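Local coordinates for Rho guanine nucleotide exchange factor 11 (Homo sapiens, PDB 5JHH), which probably activates Rho-family GTPases by promoting exchange of bound GDP for GTP through its paired DH and PH domains, at residues Met254-Pro259 and Asn356-Leu361; Val274-Asp279 and Leu314-Val319; Phe331-Thr336 and Tyr345-Leu350. All coordinates share one frame; numbering follows the deposited sequence.

Contact 1. Residues Met254-Pro259 and Asn356-Leu361; sequences MIHEGP and NTWMEL
ND1 of His256 stands over the middle of the Trp358 six-membered ring, 3.5 Å above its plane. The imidazole meets the indole edge-on, in a T-shaped (edge-to-face) pair with centroids 4.6 Å apart and planes at 80°, and CE1 beside ND1 also rests on the indole. CG of His256 is anti to its own backbone N (chi1 -165°), which carries the ring across from the strand to the helix. Leu361 then lays CD1 over one imidazole face, a CH-pi contact 3.8 Å from the centroid. Thr357 CG2 comes up near NE2, at 4.0 Å, and NE2 itself makes a weak hydrogen bond to a glycerol that probably came from the crystallisation liquor. The indole edge meets the strand backbone where Gly258 N lies 3.7 Å from Trp358 CZ2; a beta carbon on Gly258 would collide with CZ2, and the glycine's backbone angles already rule one out. Toward the start of the strand, Ile255 CG2 touches Leu361 CD2 more loosely, at 4.3 Å. Ile255 and His256 both face Leu276 of the adjoining strand, a classic beta bulge, while Glu257 turns to the other side and hydrogen-bonds Tyr224 of helix 189-227. An alanine in place of Trp358 would probably leave a gap against Gly258 and let the His256 ring turn more freely, its edge having lost the indole face. The C-terminal helix of the PH domain is thus set against strand 254-263 by ring faces and methyl groups rather than polar pairing.

Contact 2. Residues Val274-Asp279 and Leu314-Val319; sequences VLLLED and LKLNAV
Leu316 pushes its CD1 methyl in against the end of strand 269-277 and the turn that follows, and this is the tight half of the contact. CD1 lies 3.3 Å from Glu278 O and 3.4 Å from Leu277 O, close against two successive carbonyls, and meets Leu276 CD1 at 3.7 Å. The two leucine side chains cross at about a right angle, methyl against methyl. CG of Leu316 is anti to its carbonyl carbon (chi1 -66°), which aims the branch at the strand end. Behind it the backbone closes the join: Leu316 N donates to Asp279 O at 3.0 Å, with an almost straight N-H...O angle of 174°, though the donor sits 33° out of the carbonyl plane. The other half is looser and wetter. A water gives a hydrogen bond to the same Asp279 O, at 2.9 Å, and accepts one from Asn317 N at 3.2 Å, bridging the two segments. The Asp279 carboxylate turns away to a salt bridge with Arg252, and the exposed Glu278 also points off. Beyond Lys315 the chain turns sharply, Ala318 N bonding to Lys315 O at 3.0 Å in a type I beta turn. Helix 352-368 packs on the leucine pair through Leu361 on Leu276 and Ala365 on Leu316, while strand 280-287 follows directly after Asp279 and pairs with both strand 269-277 and strand 313-315.

Contact 3. Residues Phe331-Thr336 and Tyr345-Leu350; sequences FFIICT and YELVAL
Phe331 folds its ring back over Leu347, its partner in a hydrogen-bonded antiparallel pair. CG sits in the crowded position between backbone N and carbonyl carbon (chi1 61°), which swings the ring across the neighbouring strand until Leu347 CB lies 3.6 Å above its plane, off-centre toward the rim. The notch between ring edge and leucine branch is taken by Ile333: its CD1 lies in the plane of the Phe331 ring, at the edge, and touches Leu347 CD1 at 3.6 Å. Farther along the same face, Cys335 SG nudges the rim of the Tyr345 ring, 3.4 Å from CE1, a sulfur-aromatic contact at the edge. The tyrosine hydroxyl is hydrogen-bonded to Ser311 O. On the reverse face Phe332 and Glu346 run side by side, Phe332 CE1 being 3.7 Å from Glu346 CG, and the carboxylate goes on to a salt bridge with Arg263. Four backbone bonds, two for each of the pairs Phe331-Leu347 and Ile333-Tyr345, hold this register; Leu347 N to Phe331 O measures 2.9 Å. This is the antiparallel beta hairpin that precedes the C-terminal helix of the PH fold, with Phe331 against Met359 and Leu362 of that helix, Ile333 and Tyr345 against Leu314.

Overall arrangement
All three contacts belong to the PH domain and share its curled sheet. Contacts 1 and 3 meet through helix 352-368, where Trp358 and Met359 pack on Phe331, contacts 1 and 2 through the pairing of strands 254-263 and 269-277, and contacts 2 and 3 where Ala318 O meets Thr336 N. Contact 3, regular strand pairing, has a buried face of Phe331, Ile333, Tyr345 and Leu347 and a partly exposed one where Phe332 lies beside Glu346. Contact 2 links two strand ends by one backbone bond and a water, with buried leucines beside exposed Glu278 and Lys315. Contact 1 is ring and methyl packing, Trp358 and Gly258 buried, His256 and Leu361 partly exposed.

Contact 1. Residues Met254-Pro259 and Asn356-Leu361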
ATOM      1  N   MET A 254      -0.037  12.845 -14.953  1.00 34.52           N
ATOM      2  CA  MET A 254       0.042  11.463 -15.331  1.00 32.35           C
ATOM      3  C   MET A 254      -1.040  10.655 -14.666  1.00 33.25           C
ATOM      4  O   MET A 254      -1.256  10.764 -13.471  1.00 40.25           O
ATOM      5  CB  MET A 254       1.368  10.884 -14.907  1.00 33.66           C
ATOM      6  CG  MET A 254       1.527   9.436 -15.373  1.00 36.48           C
ATOM      7  SD  MET A 254       3.266   8.999 -15.454  1.00 38.30           S
ATOM      8  CE  MET A 254       3.771   9.222 -13.762  1.00 36.09           C
ATOM      9  N   ILE A 255      -1.676   9.803 -15.433  1.00 26.18           N
ATOM     10  CA  ILE A 255      -2.668   8.915 -14.912  1.00 27.93           C
ATOM     11  C   ILE A 255      -2.083   7.557 -14.675  1.00 27.82           C
ATOM     12  O   ILE A 255      -2.419   6.883 -13.698  1.00 28.76           O
ATOM     13  CB  ILE A 255      -3.829   8.803 -15.913  1.00 31.74           C
ATOM     14  CG1 ILE A 255      -4.468  10.199 -16.118  1.00 33.70           C
ATOM     15  CG2 ILE A 255      -4.840   7.754 -15.493  1.00 30.94           C
ATOM     16  CD1 ILE A 255      -5.809  10.227 -16.842  1.00 36.54           C
ATOM     17  N   HIS A 256      -1.232   7.123 -15.593  1.00 30.29           N
ATOM     18  CA  HIS A 256      -0.730   5.757 -15.569  1.00 30.27           C
ATOM     19  C   HIS A 256       0.511   5.688 -16.424  1.00 30.37           C
ATOM     20  O   HIS A 256       0.765   6.590 -17.193  1.00 36.15           O
ATOM     21  CB  HIS A 256      -1.786   4.794 -16.089  1.00 29.79           C
ATOM     22  CG  HIS A 256      -1.500   3.373 -15.772  1.00 31.70           C
ATOM     23  ND1 HIS A 256      -1.323   2.413 -16.744  1.00 39.08           N
ATOM     24  CD2 HIS A 256      -1.372   2.738 -14.588  1.00 36.68           C
ATOM     25  CE1 HIS A 256      -1.093   1.244 -16.170  1.00 39.41           C
ATOM     26  NE2 HIS A 256      -1.103   1.419 -14.859  1.00 39.70           N
ATOM     27  N   GLU A 257       1.325   4.665 -16.217  1.00 31.46           N
ATOM     28  CA  GLU A 257       2.481   4.411 -17.060  1.00 31.66           C
ATOM     29  C   GLU A 257       2.815   2.918 -17.036  1.00 30.40           C
ATOM     30  O   GLU A 257       2.315   2.163 -16.211  1.00 31.22           O
ATOM     31  CB  GLU A 257       3.669   5.256 -16.606  1.00 34.48           C
ATOM     32  CG  GLU A 257       4.185   4.869 -15.248  1.00 36.76           C
ATOM     33  CD  GLU A 257       5.535   5.455 -14.918  1.00 40.73           C
ATOM     34  OE1 GLU A 257       6.259   5.912 -15.831  1.00 42.69           O
ATOM     35  OE2 GLU A 257       5.900   5.384 -13.726  1.00 43.79           O
ATOM     36  N   GLY A 258       3.631   2.474 -17.967  1.00 31.43           N
ATOM     37  CA  GLY A 258       3.843   1.070 -18.069  1.00 32.59           C
ATOM     38  C   GLY A 258       4.451   0.636 -19.385  1.00 37.54           C
ATOM     39  O   GLY A 258       4.394   1.344 -20.389  1.00 34.41           O
ATOM     40  N   PRO A 259       5.060  -0.538 -19.369  1.00 34.45           N
ATOM     41  CA  PRO A 259       5.588  -1.114 -20.570  1.00 38.50           C
ATOM     42  C   PRO A 259       4.453  -1.744 -21.396  1.00 36.88           C
ATOM     43  O   PRO A 259       3.509  -2.290 -20.838  1.00 42.49           O
ATOM     44  CB  PRO A 259       6.551  -2.186 -20.034  1.00 38.07           C
ATOM     45  CG  PRO A 259       5.923  -2.622 -18.740  1.00 38.18           C
ATOM     46  CD  PRO A 259       5.277  -1.385 -18.182  1.00 34.98           C
ATOM     47  N   ASN A 356      -6.612  -5.336 -18.728  1.00 36.69           N
ATOM     48  CA  ASN A 356      -7.765  -4.762 -18.075  1.00 37.87           C
ATOM     49  C   ASN A 356      -7.476  -3.392 -17.445  1.00 37.87           C
ATOM     50  O   ASN A 356      -8.248  -2.469 -17.608  1.00 33.91           O
ATOM     51  CB  ASN A 356      -8.345  -5.698 -17.016  1.00 40.19           C
ATOM     52  CG  ASN A 356      -8.758  -7.053 -17.579  1.00 41.46           C
ATOM     53  OD1 ASN A 356      -8.891  -8.018 -16.826  1.00 43.50           O
ATOM     54  ND2 ASN A 356      -8.971  -7.135 -18.888  1.00 39.03           N
ATOM     55  N   THR A 357      -6.378  -3.264 -16.722  1.00 35.48           N
ATOM     56  CA  THR A 357      -6.059  -1.989 -16.091  1.00 32.95           C
ATOM     57  C   THR A 357      -5.848  -0.901 -17.124  1.00 29.08           C
ATOM     58  O   THR A 357      -6.417   0.162 -17.045  1.00 25.58           O
ATOM     59  CB  THR A 357      -4.778  -2.098 -15.250  1.00 30.27           C
ATOM     60  OG1 THR A 357      -5.029  -3.026 -14.197  1.00 30.74           O
ATOM     61  CG2 THR A 357      -4.401  -0.756 -14.670  1.00 27.07           C
ATOM     62  N   TRP A 358      -4.949  -1.153 -18.049  1.00 28.22           N
ATOM     63  CA  TRP A 358      -4.691  -0.224 -19.121  1.00 29.31           C
ATOM     64  C   TRP A 358      -5.975   0.231 -19.873  1.00 31.74           C
ATOM     65  O   TRP A 358      -6.132   1.417 -20.185  1.00 32.13           O
ATOM     66  CB  TRP A 358      -3.739  -0.867 -20.096  1.00 29.36           C
ATOM     67  CG  TRP A 358      -2.325  -0.580 -19.832  1.00 27.29           C
ATOM     68  CD1 TRP A 358      -1.388  -1.446 -19.370  1.00 27.50           C
ATOM     69  CD2 TRP A 358      -1.659   0.649 -20.071  1.00 27.10           C
ATOM     70  NE1 TRP A 358      -0.161  -0.817 -19.298  1.00 26.10           N
ATOM     71  CE2 TRP A 358      -0.312   0.477 -19.695  1.00 25.98           C
ATOM     72  CE3 TRP A 358      -2.075   1.893 -20.548  1.00 29.48           C
ATOM     73  CZ2 TRP A 358       0.614   1.481 -19.798  1.00 30.85           C
ATOM     74  CZ3 TRP A 358      -1.164   2.887 -20.645  1.00 28.67           C
ATOM     75  CH2 TRP A 358       0.170   2.692 -20.261  1.00 31.18           C
ATOM     76  N   MET A 359      -6.890  -0.703 -20.146  1.00 31.49           N
ATOM     77  CA  MET A 359      -8.119  -0.366 -20.828  1.00 36.28           C
ATOM     78  C   MET A 359      -9.081   0.442 -19.968  1.00 38.83           C
ATOM     79  O   MET A 359      -9.686   1.404 -20.439  1.00 37.64           O
ATOM     80  CB  MET A 359      -8.817  -1.610 -21.318  1.00 40.15           C
ATOM     81  CG  MET A 359      -8.435  -1.954 -22.746  1.00 50.45           C
ATOM     82  SD  MET A 359      -9.839  -2.295 -23.832  1.00 54.88           S
ATOM     83  CE  MET A 359     -10.944  -3.218 -22.779  1.00 59.11           C
ATOM     84  N   GLU A 360      -9.255   0.030 -18.722  1.00 37.15           N
ATOM     85  CA  GLU A 360     -10.139   0.736 -17.827  1.00 40.03           C
ATOM     86  C   GLU A 360      -9.674   2.187 -17.778  1.00 35.99           C
ATOM     87  O   GLU A 360     -10.467   3.097 -17.934  1.00 34.17           O
ATOM     88  CB  GLU A 360     -10.073   0.105 -16.454  1.00 46.94           C
ATOM     89  CG  GLU A 360     -11.218   0.431 -15.523  1.00 60.15           C
ATOM     90  CD  GLU A 360     -11.123  -0.373 -14.220  1.00 79.09           C
ATOM     91  OE1 GLU A 360     -12.046  -1.175 -13.950  1.00 83.97           O
ATOM     92  OE2 GLU A 360     -10.110  -0.238 -13.479  1.00 80.83           O
ATOM     93  N   LEU A 361      -8.370   2.402 -17.651  1.00 27.69           N
ATOM     94  CA  LEU A 361      -7.899   3.740 -17.467  1.00 31.83           C
ATOM     95  C   LEU A 361      -7.932   4.507 -18.766  1.00 32.50           C
ATOM     96  O   LEU A 361      -8.244   5.681 -18.774  1.00 31.70           O
ATOM     97  CB  LEU A 361      -6.515   3.759 -16.834  1.00 34.10           C
ATOM     98  CG  LEU A 361      -6.448   3.186 -15.407  1.00 34.00           C
ATOM     99  CD1 LEU A 361      -5.010   2.835 -15.075  1.00 35.17           C
ATOM    100  CD2 LEU A 361      -7.008   4.188 -14.400  1.00 32.17           C
TER

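Contact 2. Residues Val274-Asp279 and Leu314-Val319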
ATOM      1  N   VAL A 274       5.188   3.474 -22.006  1.00 39.78           N
ATOM      2  CA  VAL A 274       4.153   4.419 -22.383  1.00 36.19           C
ATOM      3  C   VAL A 274       3.520   5.177 -21.231  1.00 34.94           C
ATOM      4  O   VAL A 274       3.223   4.611 -20.181  1.00 33.40           O
ATOM      5  CB  VAL A 274       3.149   3.821 -23.413  1.00 37.16           C
ATOM      6  CG1 VAL A 274       3.439   2.363 -23.721  1.00 41.45           C
ATOM      7  CG2 VAL A 274       1.712   4.047 -23.018  1.00 40.34           C
ATOM      8  N   LEU A 275       3.337   6.480 -21.445  1.00 30.91           N
ATOM      9  CA  LEU A 275       2.737   7.342 -20.458  1.00 30.29           C
ATOM     10  C   LEU A 275       1.336   7.652 -20.844  1.00 32.99           C
ATOM     11  O   LEU A 275       1.114   8.125 -21.930  1.00 35.93           O
ATOM     12  CB  LEU A 275       3.448   8.665 -20.373  1.00 31.22           C
ATOM     13  CG  LEU A 275       4.960   8.617 -20.226  1.00 35.82           C
ATOM     14  CD1 LEU A 275       5.463  10.027 -19.970  1.00 34.43           C
ATOM     15  CD2 LEU A 275       5.393   7.638 -19.132  1.00 39.08           C
ATOM     16  N   LEU A 276       0.390   7.437 -19.939  1.00 29.36           N
ATOM     17  CA  LEU A 276      -0.949   7.916 -20.123  1.00 30.26           C
ATOM     18  C   LEU A 276      -1.113   9.210 -19.330  1.00 31.58           C
ATOM     19  O   LEU A 276      -1.226   9.189 -18.125  1.00 31.89           O
ATOM     20  CB  LEU A 276      -1.966   6.871 -19.678  1.00 30.24           C
ATOM     21  CG  LEU A 276      -3.389   7.391 -19.625  1.00 33.47           C
ATOM     22  CD1 LEU A 276      -3.772   8.106 -20.915  1.00 34.47           C
ATOM     23  CD2 LEU A 276      -4.356   6.269 -19.322  1.00 33.37           C
ATOM     24  N   LEU A 277      -1.116  10.332 -20.037  1.00 33.08           N
ATOM     25  CA  LEU A 277      -1.360  11.624 -19.434  1.00 33.45           C
ATOM     26  C   LEU A 277      -2.848  11.991 -19.529  1.00 35.43           C
ATOM     27  O   LEU A 277      -3.672  11.188 -19.954  1.00 37.91           O
ATOM     28  CB  LEU A 277      -0.518  12.670 -20.114  1.00 32.23           C
ATOM     29  CG  LEU A 277       0.922  12.230 -20.353  1.00 33.73           C
ATOM     30  CD1 LEU A 277       1.733  13.404 -20.870  1.00 34.60           C
ATOM     31  CD2 LEU A 277       1.578  11.647 -19.111  1.00 35.60           C
ATOM     32  N   GLU A 278      -3.195  13.180 -19.094  1.00 33.28           N
ATOM     33  CA  GLU A 278      -4.584  13.566 -19.063  1.00 41.89           C
ATOM     34  C   GLU A 278      -5.164  13.711 -20.475  1.00 42.90           C
ATOM     35  O   GLU A 278      -6.322  13.338 -20.756  1.00 38.20           O
ATOM     36  CB  GLU A 278      -4.703  14.894 -18.365  1.00 44.76           C
ATOM     37  CG  GLU A 278      -4.767  14.757 -16.874  1.00 52.98           C
ATOM     38  CD  GLU A 278      -5.105  16.087 -16.225  1.00 64.21           C
ATOM     39  OE1 GLU A 278      -4.604  17.139 -16.734  1.00 61.58           O
ATOM     40  OE2 GLU A 278      -5.862  16.062 -15.217  1.00 60.71           O
ATOM     41  N   ASP A 279      -4.340  14.239 -21.362  1.00 38.19           N
ATOM     42  CA  ASP A 279      -4.826  14.639 -22.675  1.00 45.41           C
ATOM     43  C   ASP A 279      -4.175  13.829 -23.797  1.00 41.43           C
ATOM     44  O   ASP A 279      -4.701  13.792 -24.899  1.00 46.32           O
ATOM     45  CB  ASP A 279      -4.569  16.132 -22.850  1.00 42.57           C
ATOM     46  CG  ASP A 279      -3.102  16.517 -22.564  1.00 46.61           C
ATOM     47  OD1 ASP A 279      -2.277  15.687 -22.108  1.00 52.53           O
ATOM     48  OD2 ASP A 279      -2.747  17.672 -22.808  1.00 57.83           O
ATOM     49  N   LEU A 314      -0.543  10.459 -29.212  1.00 43.14           N
ATOM     50  CA  LEU A 314      -1.961  10.387 -29.581  1.00 42.79           C
ATOM     51  C   LEU A 314      -2.742  11.324 -28.697  1.00 39.97           C
ATOM     52  O   LEU A 314      -2.470  11.411 -27.519  1.00 41.86           O
ATOM     53  CB  LEU A 314      -2.468   8.943 -29.421  1.00 42.50           C
ATOM     54  CG  LEU A 314      -1.702   7.966 -30.326  1.00 46.29           C
ATOM     55  CD1 LEU A 314      -2.125   6.521 -30.164  1.00 44.94           C
ATOM     56  CD2 LEU A 314      -1.875   8.396 -31.779  1.00 51.77           C
ATOM     57  N   LYS A 315      -3.699  12.034 -29.281  1.00 45.37           N
ATOM     58  CA  LYS A 315      -4.618  12.868 -28.536  1.00 42.25           C
ATOM     59  C   LYS A 315      -5.833  12.051 -28.144  1.00 41.01           C
ATOM     60  O   LYS A 315      -6.523  11.467 -28.986  1.00 42.12           O
ATOM     61  CB  LYS A 315      -5.025  14.079 -29.354  1.00 44.08           C
ATOM     62  CG  LYS A 315      -3.853  14.950 -29.781  1.00 46.93           C
ATOM     63  CD  LYS A 315      -4.328  16.392 -29.929  1.00 54.67           C
ATOM     64  CE  LYS A 315      -3.319  17.286 -30.639  1.00 60.96           C
ATOM     65  NZ  LYS A 315      -3.600  17.389 -32.096  1.00 64.67           N
ATOM     66  N   LEU A 316      -6.094  12.026 -26.846  1.00 38.37           N
ATOM     67  CA  LEU A 316      -7.108  11.179 -26.285  1.00 36.80           C
ATOM     68  C   LEU A 316      -8.487  11.604 -26.701  1.00 37.80           C
ATOM     69  O   LEU A 316      -9.407  10.816 -26.607  1.00 40.54           O
ATOM     70  CB  LEU A 316      -6.994  11.170 -24.764  1.00 39.63           C
ATOM     71  CG  LEU A 316      -5.726  10.528 -24.169  1.00 39.50           C
ATOM     72  CD1 LEU A 316      -5.720  10.723 -22.677  1.00 40.68           C
ATOM     73  CD2 LEU A 316      -5.613   9.048 -24.494  1.00 38.99           C
ATOM     74  N   ASN A 317      -8.652  12.832 -27.171  1.00 34.57           N
ATOM     75  CA  ASN A 317      -9.971  13.263 -27.650  1.00 39.07           C
ATOM     76  C   ASN A 317     -10.288  12.823 -29.078  1.00 41.73           C
ATOM     77  O   ASN A 317     -11.395  13.056 -29.564  1.00 41.44           O
ATOM     78  CB  ASN A 317     -10.105  14.786 -27.568  1.00 39.91           C
ATOM     79  CG  ASN A 317      -9.055  15.498 -28.363  1.00 38.61           C
ATOM     80  OD1 ASN A 317      -8.360  14.903 -29.177  1.00 41.42           O
ATOM     81  ND2 ASN A 317      -8.906  16.767 -28.109  1.00 40.65           N
ATOM     82  N   ALA A 318      -9.309  12.186 -29.718  1.00 43.13           N
ATOM     83  CA  ALA A 318      -9.369  11.771 -31.116  1.00 42.55           C
ATOM     84  C   ALA A 318      -9.018  10.285 -31.262  1.00 42.73           C
ATOM     85  O   ALA A 318      -8.341   9.883 -32.230  1.00 41.49           O
ATOM     86  CB  ALA A 318      -8.398  12.616 -31.938  1.00 41.88           C
ATOM     87  N   VAL A 319      -9.415   9.478 -30.276  1.00 40.96           N
ATOM     88  CA  VAL A 319      -9.218   8.047 -30.377  1.00 37.84           C
ATOM     89  C   VAL A 319     -10.337   7.266 -29.746  1.00 38.25           C
ATOM     90  O   VAL A 319     -11.104   7.772 -28.921  1.00 40.87           O
ATOM     91  CB  VAL A 319      -7.891   7.513 -29.771  1.00 36.98           C
ATOM     92  CG1 VAL A 319      -6.655   8.235 -30.291  1.00 36.93           C
ATOM     93  CG2 VAL A 319      -7.923   7.571 -28.264  1.00 40.46           C
TER
HETATM   94  O   HOH W   1      -7.005  15.219 -25.929  1.00 35.83           O

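Contact 3. Residues Phe331-Thr336 and Tyr345-Leu350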
ATOM      1  N   PHE A 331      -4.971  -4.770 -26.911  1.00 33.88           N
ATOM      2  CA  PHE A 331      -6.043  -3.815 -27.176  1.00 32.77           C
ATOM      3  C   PHE A 331      -5.645  -2.887 -28.320  1.00 32.23           C
ATOM      4  O   PHE A 331      -4.462  -2.736 -28.606  1.00 31.75           O
ATOM      5  CB  PHE A 331      -6.366  -3.000 -25.921  1.00 34.29           C
ATOM      6  CG  PHE A 331      -5.208  -2.175 -25.407  1.00 37.73           C
ATOM      7  CD1 PHE A 331      -4.321  -2.705 -24.481  1.00 40.82           C
ATOM      8  CD2 PHE A 331      -5.022  -0.875 -25.826  1.00 35.08           C
ATOM      9  CE1 PHE A 331      -3.265  -1.950 -23.994  1.00 39.74           C
ATOM     10  CE2 PHE A 331      -3.978  -0.127 -25.338  1.00 36.31           C
ATOM     11  CZ  PHE A 331      -3.094  -0.662 -24.430  1.00 38.23           C
ATOM     12  N   PHE A 332      -6.649  -2.285 -28.963  1.00 33.93           N
ATOM     13  CA  PHE A 332      -6.458  -1.397 -30.119  1.00 36.59           C
ATOM     14  C   PHE A 332      -6.727   0.052 -29.740  1.00 35.54           C
ATOM     15  O   PHE A 332      -7.658   0.366 -28.989  1.00 34.12           O
ATOM     16  CB  PHE A 332      -7.439  -1.744 -31.247  1.00 36.74           C
ATOM     17  CG  PHE A 332      -7.277  -3.137 -31.831  1.00 37.73           C
ATOM     18  CD1 PHE A 332      -6.039  -3.645 -32.158  1.00 37.25           C
ATOM     19  CD2 PHE A 332      -8.381  -3.913 -32.091  1.00 40.81           C
ATOM     20  CE1 PHE A 332      -5.914  -4.906 -32.707  1.00 38.12           C
ATOM     21  CE2 PHE A 332      -8.267  -5.179 -32.680  1.00 41.74           C
ATOM     22  CZ  PHE A 332      -7.034  -5.674 -32.978  1.00 38.43           C
ATOM     23  N   ILE A 333      -5.935   0.934 -30.309  1.00 34.54           N
ATOM     24  CA  ILE A 333      -6.269   2.320 -30.310  1.00 37.15           C
ATOM     25  C   ILE A 333      -6.473   2.778 -31.747  1.00 41.58           C
ATOM     26  O   ILE A 333      -5.596   2.633 -32.604  1.00 44.22           O
ATOM     27  CB  ILE A 333      -5.192   3.149 -29.631  1.00 38.36           C
ATOM     28  CG1 ILE A 333      -5.013   2.640 -28.194  1.00 40.00           C
ATOM     29  CG2 ILE A 333      -5.570   4.628 -29.676  1.00 38.04           C
ATOM     30  CD1 ILE A 333      -3.828   3.239 -27.475  1.00 40.46           C
ATOM     31  N   ILE A 334      -7.650   3.349 -31.979  1.00 41.82           N
ATOM     32  CA  ILE A 334      -8.108   3.722 -33.296  1.00 38.69           C
ATOM     33  C   ILE A 334      -8.219   5.232 -33.364  1.00 38.31           C
ATOM     34  O   ILE A 334      -9.033   5.817 -32.660  1.00 38.81           O
ATOM     35  CB  ILE A 334      -9.471   3.098 -33.542  1.00 39.56           C
ATOM     36  CG1 ILE A 334      -9.400   1.594 -33.250  1.00 41.20           C
ATOM     37  CG2 ILE A 334      -9.943   3.416 -34.951  1.00 42.50           C
ATOM     38  CD1 ILE A 334     -10.657   0.826 -33.583  1.00 44.08           C
ATOM     39  N   CYS A 335      -7.389   5.855 -34.196  1.00 40.36           N
ATOM     40  CA  CYS A 335      -7.361   7.309 -34.319  1.00 46.94           C
ATOM     41  C   CYS A 335      -8.512   7.731 -35.193  1.00 46.45           C
ATOM     42  O   CYS A 335      -8.735   7.138 -36.246  1.00 40.49           O
ATOM     43  CB  CYS A 335      -6.059   7.762 -34.956  1.00 48.25           C
ATOM     44  SG  CYS A 335      -4.572   7.039 -34.221  1.00 53.79           S
ATOM     45  N   THR A 336      -9.238   8.750 -34.762  1.00 48.58           N
ATOM     46  CA  THR A 336     -10.510   9.082 -35.380  1.00 51.94           C
ATOM     47  C   THR A 336     -10.483  10.352 -36.205  1.00 53.21           C
ATOM     48  O   THR A 336     -11.490  10.708 -36.823  1.00 49.07           O
ATOM     49  CB  THR A 336     -11.584   9.238 -34.311  1.00 54.47           C
ATOM     50  OG1 THR A 336     -11.189  10.260 -33.380  1.00 59.31           O
ATOM     51  CG2 THR A 336     -11.756   7.941 -33.585  1.00 53.28           C
ATOM     52  N   TYR A 345      -3.304   1.390 -33.790  1.00 42.93           N
ATOM     53  CA  TYR A 345      -2.207   1.028 -32.890  1.00 39.54           C
ATOM     54  C   TYR A 345      -2.617  -0.201 -32.136  1.00 38.96           C
ATOM     55  O   TYR A 345      -3.664  -0.208 -31.464  1.00 37.90           O
ATOM     56  CB  TYR A 345      -1.928   2.125 -31.885  1.00 38.79           C
ATOM     57  CG  TYR A 345      -1.357   3.383 -32.487  1.00 41.84           C
ATOM     58  CD1 TYR A 345      -2.151   4.277 -33.190  1.00 42.75           C
ATOM     59  CD2 TYR A 345      -0.021   3.684 -32.329  1.00 42.66           C
ATOM     60  CE1 TYR A 345      -1.614   5.458 -33.696  1.00 47.73           C
ATOM     61  CE2 TYR A 345       0.516   4.862 -32.814  1.00 47.75           C
ATOM     62  CZ  TYR A 345      -0.275   5.747 -33.503  1.00 45.84           C
ATOM     63  OH  TYR A 345       0.310   6.911 -33.989  1.00 45.95           O
ATOM     64  N   GLU A 346      -1.822  -1.255 -32.269  1.00 35.89           N
ATOM     65  CA  GLU A 346      -2.140  -2.505 -31.596  1.00 41.45           C
ATOM     66  C   GLU A 346      -1.131  -2.656 -30.481  1.00 45.28           C
ATOM     67  O   GLU A 346       0.080  -2.711 -30.749  1.00 41.49           O
ATOM     68  CB  GLU A 346      -2.065  -3.724 -32.539  1.00 42.79           C
ATOM     69  CG  GLU A 346      -2.325  -5.058 -31.820  1.00 42.70           C
ATOM     70  CD  GLU A 346      -2.383  -6.266 -32.742  1.00 46.99           C
ATOM     71  OE1 GLU A 346      -2.116  -6.086 -33.960  1.00 56.98           O
ATOM     72  OE2 GLU A 346      -2.696  -7.393 -32.247  1.00 47.89           O
ATOM     73  N   LEU A 347      -1.621  -2.721 -29.237  1.00 42.21           N
ATOM     74  CA  LEU A 347      -0.735  -2.677 -28.089  1.00 35.38           C
ATOM     75  C   LEU A 347      -0.911  -3.914 -27.251  1.00 34.78           C
ATOM     76  O   LEU A 347      -2.048  -4.421 -27.094  1.00 33.42           O
ATOM     77  CB  LEU A 347      -0.988  -1.407 -27.294  1.00 35.03           C
ATOM     78  CG  LEU A 347      -0.526  -0.150 -28.035  1.00 37.34           C
ATOM     79  CD1 LEU A 347      -1.019   1.072 -27.296  1.00 39.96           C
ATOM     80  CD2 LEU A 347       0.988  -0.079 -28.172  1.00 38.28           C
ATOM     81  N   VAL A 348       0.206  -4.410 -26.711  1.00 35.23           N
ATOM     82  CA  VAL A 348       0.191  -5.654 -25.914  1.00 38.88           C
ATOM     83  C   VAL A 348       0.795  -5.418 -24.517  1.00 37.41           C
ATOM     84  O   VAL A 348       1.914  -4.953 -24.375  1.00 33.95           O
ATOM     85  CB  VAL A 348       0.933  -6.825 -26.632  1.00 41.96           C
ATOM     86  CG1 VAL A 348       0.592  -8.190 -26.008  1.00 43.07           C
ATOM     87  CG2 VAL A 348       0.585  -6.848 -28.101  1.00 41.89           C
ATOM     88  N   ALA A 349       0.004  -5.765 -23.512  1.00 40.34           N
ATOM     89  CA  ALA A 349       0.320  -5.607 -22.100  1.00 39.36           C
ATOM     90  C   ALA A 349       0.913  -6.902 -21.572  1.00 40.08           C
ATOM     91  O   ALA A 349       0.884  -7.925 -22.240  1.00 38.14           O
ATOM     92  CB  ALA A 349      -0.958  -5.284 -21.340  1.00 39.19           C
ATOM     93  N   LEU A 350       1.411  -6.866 -20.346  1.00 43.13           N
ATOM     94  CA  LEU A 350       2.157  -8.009 -19.806  1.00 42.70           C
ATOM     95  C   LEU A 350       1.234  -9.147 -19.488  1.00 36.10           C
ATOM     96  O   LEU A 350       1.615 -10.272 -19.589  1.00 38.39           O
ATOM     97  CB  LEU A 350       2.931  -7.630 -18.535  1.00 43.38           C
ATOM     98  CG  LEU A 350       3.868  -6.418 -18.581  1.00 47.68           C
ATOM     99  CD1 LEU A 350       4.022  -5.809 -17.176  1.00 50.32           C
ATOM    100  CD2 LEU A 350       5.223  -6.735 -19.220  1.00 45.30           C
TER